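Local coordinates for protein serine--tRNA ligase, cytoplasmic (Candida albicans, PDB 3QO8) that attaches serine to tRNA(Ser) in two steps, first activating the amino acid with ATP and then transferring it to the acceptor end of the tRNA, at residues Ser275-Arg280 with Phe298-Gln303. Numbering follows the deposited sequence.
Sequences SSCFRR and FEKIEQ. With SSA (5'-O-(N-(L-seryl)-sulfamoyl)adenosine), chain B.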
loop_
_atom_site.group_PDB
_atom_site.type_symbol
_atom_site.label_atom_id
_atom_site.label_comp_id
_atom_site.label_asym_id
_atom_site.label_seq_id
_atom_site.Cartn_x
_atom_site.Cartn_y
_atom_site.Cartn_z
ATOM N N SER A 275 2.726 8.737 3.035
ATOM C CA SER A 275 2.060 7.475 2.760
ATOM C C SER A 275 2.307 7.124 1.313
ATOM O O SER A 275 2.688 7.985 0.517
ATOM C CB SER A 275 0.551 7.609 2.983
ATOM O OG SER A 275 -0.045 8.387 1.935
ATOM N N SER A 276 2.083 5.866 0.968
ATOM C CA SER A 276 1.819 5.528 -0.422
ATOM C C SER A 276 0.397 5.985 -0.765
ATOM O O SER A 276 -0.430 6.197 0.136
ATOM C CB SER A 276 1.998 4.033 -0.669
ATOM O OG SER A 276 3.383 3.720 -0.653
ATOM N N CYS A 277 0.139 6.145 -2.061
ATOM C CA CYS A 277 -1.117 6.671 -2.590
ATOM C C CYS A 277 -1.518 5.816 -3.773
ATOM O O CYS A 277 -0.670 5.438 -4.581
ATOM C CB CYS A 277 -0.935 8.127 -3.049
ATOM S SG CYS A 277 -0.250 9.201 -1.748
ATOM N N PHE A 278 -2.808 5.520 -3.887
ATOM C CA PHE A 278 -3.288 4.591 -4.914
ATOM C C PHE A 278 -4.429 5.222 -5.689
ATOM O O PHE A 278 -5.399 5.694 -5.092
ATOM C CB PHE A 278 -3.729 3.273 -4.251
ATOM C CG PHE A 278 -2.651 2.656 -3.401
ATOM C CD1 PHE A 278 -1.740 1.766 -3.949
ATOM C CD2 PHE A 278 -2.514 3.019 -2.066
ATOM C CE1 PHE A 278 -0.715 1.228 -3.165
ATOM C CE2 PHE A 278 -1.501 2.489 -1.288
ATOM C CZ PHE A 278 -0.611 1.588 -1.835
ATOM N N ARG A 279 -4.307 5.245 -7.017
ATOM C CA ARG A 279 -5.317 5.874 -7.843
ATOM C C ARG A 279 -5.604 5.046 -9.087
ATOM O O ARG A 279 -4.692 4.646 -9.792
ATOM C CB ARG A 279 -4.861 7.278 -8.230
ATOM C CG ARG A 279 -4.543 8.139 -7.026
ATOM C CD ARG A 279 -4.294 9.582 -7.417
ATOM N NE ARG A 279 -3.951 10.366 -6.238
ATOM C CZ ARG A 279 -3.972 11.695 -6.185
ATOM N NH1 ARG A 279 -4.340 12.409 -7.258
ATOM N NH2 ARG A 279 -3.638 12.307 -5.050
ATOM N N ARG A 280 -6.881 4.780 -9.334
ATOM C CA ARG A 280 -7.292 4.020 -10.511
ATOM C C ARG A 280 -7.018 4.770 -11.812
ATOM O O ARG A 280 -6.816 4.144 -12.849
ATOM C CB ARG A 280 -8.772 3.643 -10.408
ATOM C CG ARG A 280 -9.073 2.672 -9.246
ATOM C CD ARG A 280 -10.507 2.147 -9.313
ATOM N NE ARG A 280 -10.817 1.662 -10.651
ATOM C CZ ARG A 280 -11.861 2.074 -11.370
ATOM N NH1 ARG A 280 -12.707 2.965 -10.864
ATOM N NH2 ARG A 280 -12.059 1.589 -12.588
ATOM N N PHE A 298 2.038 5.506 -5.768
ATOM C CA PHE A 298 3.192 6.394 -5.633
ATOM C C PHE A 298 3.298 6.867 -4.196
ATOM O O PHE A 298 2.327 6.758 -3.434
ATOM C CB PHE A 298 3.113 7.588 -6.624
ATOM C CG PHE A 298 1.930 8.502 -6.404
ATOM C CD1 PHE A 298 2.040 9.625 -5.599
ATOM C CD2 PHE A 298 0.707 8.238 -7.013
ATOM C CE1 PHE A 298 0.945 10.479 -5.406
ATOM C CE2 PHE A 298 -0.389 9.056 -6.810
ATOM C CZ PHE A 298 -0.278 10.186 -6.015
ATOM N N GLU A 299 4.477 7.347 -3.808
ATOM C CA GLU A 299 4.652 7.924 -2.470
ATOM C C GLU A 299 4.518 9.445 -2.488
ATOM O O GLU A 299 4.825 10.088 -3.488
ATOM C CB GLU A 299 6.007 7.525 -1.872
ATOM C CG GLU A 299 6.068 6.032 -1.438
ATOM C CD GLU A 299 6.003 5.088 -2.627
ATOM O OE1 GLU A 299 6.944 5.102 -3.446
ATOM O OE2 GLU A 299 5.016 4.333 -2.743
ATOM N N LYS A 300 4.073 10.023 -1.375
ATOM C CA LYS A 300 3.895 11.469 -1.316
ATOM C C LYS A 300 4.106 11.974 0.104
ATOM O O LYS A 300 3.533 11.435 1.064
ATOM C CB LYS A 300 2.500 11.875 -1.832
ATOM C CG LYS A 300 2.245 13.412 -1.823
ATOM C CD LYS A 300 0.973 13.816 -2.633
ATOM C CE LYS A 300 -0.290 13.064 -2.156
ATOM N NZ LYS A 300 -0.477 13.131 -0.676
ATOM N N ILE A 301 4.955 12.987 0.226
ATOM C CA ILE A 301 5.037 13.797 1.427
ATOM C C ILE A 301 4.051 14.959 1.286
ATOM O O ILE A 301 4.137 15.756 0.349
ATOM C CB ILE A 301 6.461 14.339 1.666
ATOM C CG1 ILE A 301 7.469 13.176 1.721
ATOM C CG2 ILE A 301 6.496 15.182 2.947
ATOM C CD1 ILE A 301 7.063 12.058 2.687
ATOM N N GLU A 302 3.137 15.043 2.247
ATOM C CA GLU A 302 1.992 15.934 2.230
ATOM C C GLU A 302 2.107 16.954 3.366
ATOM O O GLU A 302 2.482 16.601 4.487
ATOM C CB GLU A 302 0.732 15.082 2.479
ATOM C CG GLU A 302 -0.578 15.863 2.511
ATOM C CD GLU A 302 -1.050 16.277 1.120
ATOM O OE1 GLU A 302 -0.295 16.048 0.145
ATOM O OE2 GLU A 302 -2.182 16.818 1.001
ATOM N N GLN A 303 1.783 18.213 3.090
ATOM C CA GLN A 303 1.564 19.186 4.163
ATOM C C GLN A 303 0.093 19.163 4.543
ATOM O O GLN A 303 -0.773 19.321 3.681
ATOM C CB GLN A 303 1.878 20.609 3.693
ATOM C CG GLN A 303 3.287 20.850 3.256
ATOM C CD GLN A 303 3.482 22.299 2.846
ATOM O OE1 GLN A 303 3.391 23.200 3.673
ATOM N NE2 GLN A 303 3.721 22.526 1.562
HETATM N N10 SSA B . -3.728 16.035 -1.022
HETATM C CA SSA B . -3.598 16.862 -2.220
HETATM C CB SSA B . -2.303 17.671 -2.160
HETATM O OG SSA B . -1.160 16.806 -2.317
HETATM C C9 SSA B . -3.612 16.002 -3.452
HETATM O O9 SSA B . -3.612 14.779 -3.381
HETATM N N8 SSA B . -3.617 16.649 -4.614
HETATM S S1 SSA B . -3.327 15.929 -6.015
HETATM O O1S SSA B . -4.384 15.051 -6.429
HETATM O O2S SSA B . -3.117 16.936 -7.001
HETATM O "O5'" SSA B . -2.015 15.126 -5.918
HETATM C "C5'" SSA B . -0.822 15.730 -5.450
HETATM C "C4'" SSA B . 0.328 15.382 -6.400
HETATM O "O4'" SSA B . 0.555 13.972 -6.516
HETATM C "C3'" SSA B . 0.103 15.837 -7.825
HETATM O "O3'" SSA B . 0.356 17.246 -7.935
HETATM C "C2'" SSA B . 1.116 14.974 -8.567
HETATM O "O2'" SSA B . 2.441 15.523 -8.428
HETATM C "C1'" SSA B . 1.076 13.652 -7.800
HETATM N N9 SSA B . 0.174 12.695 -8.473
HETATM C C8 SSA B . -1.163 12.774 -8.569
HETATM N N7 SSA B . -1.609 11.712 -9.275
HETATM C C5 SSA B . -0.535 10.971 -9.606
HETATM C C6 SSA B . -0.377 9.788 -10.301
HETATM N N6 SSA B . -1.469 9.168 -10.799
HETATM N N1 SSA B . 0.864 9.276 -10.469
HETATM C C2 SSA B . 1.934 9.907 -9.969
HETATM N N3 SSA B . 1.809 11.050 -9.282
HETATM C C4 SSA B . 0.586 11.600 -9.104
HETATM O O HOH W 1 0.826 10.908 1.204
#
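Cys-277 and Phe-298 face each other as a hydrogen-bonded antiparallel pair in motif 2 of the class II synthetase fold, two strands and the loop between them, which help form the ATP site. The evidence is reciprocal bonding: Cys-277 N gives its hydrogen to Phe-298 O at 2.7 Å, and Phe-298 N returns one to Cys-277 O. On the same sheet face, Cys-277 CB sits 3.8 Å from the Phe-298 ring centroid, only 17° off the normal, a CH-pi contact. The opposite ring face carries the adenine of the bound seryl-sulfamoyl adenosine (SSA), with N3 3.6 Å above the ring plane and over its centre, so the phenyl is sandwiched between strand and base. Arg-279 CD lies at the ring edge, in its plane, with NE near the same edge, and the guanidinium is turned 59° from the phenyl plane. One guanidinium face takes SSA C8, NH1 bonds SSA O1S at 2.8 Å and NH2 reaches SSA O9, while Ala-245 O accepts from NE.

Lys-300 runs from the Cys-277 sulfur (SG to Lys-300 CB 3.8 Å) past the ribose C5' and the seryl hydroxyl of SSA, both near CD. The bend at chi3 (55°) brings CE to 3.9 Å from Cys-277 SG, and a bend at chi4 places NZ. At the tip, NZ bonds Thr-246 OG1, forms a 3.0 Å salt bridge with Glu-302 OE1, met from above the carboxylate plane, and donates to a water that donates to Ser-275 OG and Lys-300 O. On the other sheet face Ser-276 OG donates to Glu-299 OE2 on its anti side. Glu-302 reads the seryl moiety with both oxygens: OE2 accepts from the amino nitrogen N10, and OE1 from the hydroxyl OG of SSA at 2.7 Å.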